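Local coordinates for protein UDP-N-acetylglucosamine 4,6-dehydratase (Vibrio fischeri, PDB 3PVZ) that binds NAD(+) and probably acts as a lyase that dehydrates UDP-N-acetylglucosamine, at residues Glu75-Arg78 against Asp79-Ser83. Residues are numbered along the deposited sequence; the frame is centred on the assembly and turned at random.
Sequences ELVR and DIRSS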
loop_
_atom_site.group_PDB
_atom_site.type_symbol
_atom_site.label_atom_id
_atom_site.label_comp_id
_atom_site.label_asym_id
_atom_site.label_seq_id
_atom_site.Cartn_x
_atom_site.Cartn_y
_atom_site.Cartn_z
ATOM N N GLU A 75 11.124 -3.626 -4.655
ATOM C CA GLU A 75 11.384 -4.985 -4.239
ATOM C C GLU A 75 11.079 -6.067 -5.325
ATOM O O GLU A 75 11.846 -7.034 -5.510
ATOM C CB GLU A 75 10.602 -5.252 -2.936
ATOM C CG GLU A 75 10.613 -6.651 -2.459
ATOM C CD GLU A 75 12.019 -7.185 -2.165
ATOM O OE1 GLU A 75 12.983 -6.378 -2.141
ATOM O OE2 GLU A 75 12.141 -8.422 -1.962
ATOM N N LEU A 76 9.990 -5.897 -6.064
ATOM C CA LEU A 76 9.633 -6.848 -7.104
ATOM C C LEU A 76 10.705 -6.885 -8.175
ATOM O O LEU A 76 11.115 -7.961 -8.647
ATOM C CB LEU A 76 8.288 -6.419 -7.747
ATOM C CG LEU A 76 7.912 -7.174 -9.018
ATOM C CD1 LEU A 76 7.862 -8.660 -8.734
ATOM C CD2 LEU A 76 6.572 -6.680 -9.654
ATOM N N VAL A 77 11.119 -5.716 -8.617
ATOM C CA VAL A 77 12.188 -5.648 -9.630
ATOM C C VAL A 77 13.527 -6.248 -9.104
ATOM O O VAL A 77 14.137 -7.048 -9.793
ATOM C CB VAL A 77 12.411 -4.228 -10.097
ATOM C CG1 VAL A 77 13.431 -4.181 -11.230
ATOM C CG2 VAL A 77 11.100 -3.602 -10.538
ATOM N N ARG A 78 13.953 -5.911 -7.883
ATOM C CA ARG A 78 15.193 -6.487 -7.333
ATOM C C ARG A 78 15.128 -8.015 -7.256
ATOM O O ARG A 78 16.034 -8.684 -7.663
ATOM C CB ARG A 78 15.544 -5.847 -5.988
ATOM C CG ARG A 78 15.929 -4.364 -6.160
ATOM C CD ARG A 78 16.515 -3.672 -4.890
ATOM N NE ARG A 78 16.537 -2.210 -5.065
ATOM C CZ ARG A 78 17.400 -1.529 -5.833
ATOM N NH1 ARG A 78 18.378 -2.142 -6.502
ATOM N NH2 ARG A 78 17.300 -0.206 -5.914
ATOM N N ASP A 79 14.043 -8.554 -6.758
ATOM C CA ASP A 79 13.802 -9.982 -6.763
ATOM C C ASP A 79 13.850 -10.589 -8.198
ATOM O O ASP A 79 14.429 -11.662 -8.448
ATOM C CB ASP A 79 12.399 -10.171 -6.169
ATOM C CG ASP A 79 12.104 -11.576 -5.768
ATOM O OD1 ASP A 79 12.973 -12.471 -5.950
ATOM O OD2 ASP A 79 10.978 -11.787 -5.263
ATOM N N ILE A 80 13.202 -9.929 -9.145
ATOM C CA ILE A 80 13.203 -10.421 -10.516
ATOM C C ILE A 80 14.631 -10.375 -11.070
ATOM O O ILE A 80 15.062 -11.301 -11.737
ATOM C CB ILE A 80 12.277 -9.603 -11.427
ATOM C CG1 ILE A 80 10.841 -10.084 -11.235
ATOM C CG2 ILE A 80 12.701 -9.736 -12.900
ATOM C CD1 ILE A 80 9.809 -9.176 -11.825
ATOM N N ARG A 81 15.355 -9.297 -10.802
ATOM C CA ARG A 81 16.720 -9.185 -11.321
ATOM C C ARG A 81 17.600 -10.306 -10.794
ATOM O O ARG A 81 18.338 -10.906 -11.552
ATOM C CB ARG A 81 17.367 -7.828 -11.023
ATOM C CG ARG A 81 16.557 -6.592 -11.529
ATOM C CD ARG A 81 16.767 -6.144 -12.991
ATOM N NE ARG A 81 16.056 -6.971 -13.972
ATOM C CZ ARG A 81 15.150 -6.552 -14.867
ATOM N NH1 ARG A 81 14.610 -7.446 -15.697
ATOM N NH2 ARG A 81 14.788 -5.273 -14.968
ATOM N N SER A 82 17.505 -10.626 -9.517
ATOM C CA SER A 82 18.404 -11.641 -8.980
ATOM C C SER A 82 17.931 -13.069 -9.257
ATOM O O SER A 82 18.735 -13.960 -9.445
ATOM C CB SER A 82 18.691 -11.410 -7.494
ATOM O OG SER A 82 17.510 -11.245 -6.737
ATOM N N SER A 83 16.631 -13.282 -9.323
ATOM C CA SER A 83 16.113 -14.592 -9.688
ATOM C C SER A 83 16.280 -14.915 -11.170
ATOM O O SER A 83 16.673 -16.023 -11.494
ATOM C CB SER A 83 14.637 -14.716 -9.332
ATOM O OG SER A 83 14.470 -14.648 -7.932
#
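Leu76 and Ile80, like Val77 and Arg81, meet across one turn within helix 70-83, a local i to i+4 contact near the C-terminal end of that helix, where Arg81 N donates to Val77 O at 2.7 Å. The leucine and isoleucine lie alongside each other, CD1 of Leu76 3.7 Å from CD1 of Ile80. CG1 of Val77 rests 4.0 Å from CG of Arg81, and bends at chi2 (-85°) and chi3 (78°) fold the arginine chain to bring NH2 4.1 Å from the same methyl, while NH1 is hydrogen-bonded to Gly85 O. This helix links parallel strands 62-66 and 90-94 in a beta-alpha-beta crossover of the Rossmann-type NAD-binding domain; Leu76 and Ile80 pack on helix 46-56, Val77 and Ile80 on strand 90-94. With chi1 at 51°, Ser82 OG sits between its own backbone N and carbonyl carbon and reaches back to Arg78 O, joining Ser82 N there, each 3.1 Å away and from opposite faces of the carbonyl plane; Ser83 N and OG grip Asp79 O in the same way, the OG at 3.0 Å. Glu75 and Asp79, one turn apart, turn to the second subunit: Glu75 forms salt bridges with Lys220 and Arg217 of the second subunit, while Asp79 hydrogen-bonds to Gln222 of the second subunit and forms a salt bridge with Lys53 of its own chain.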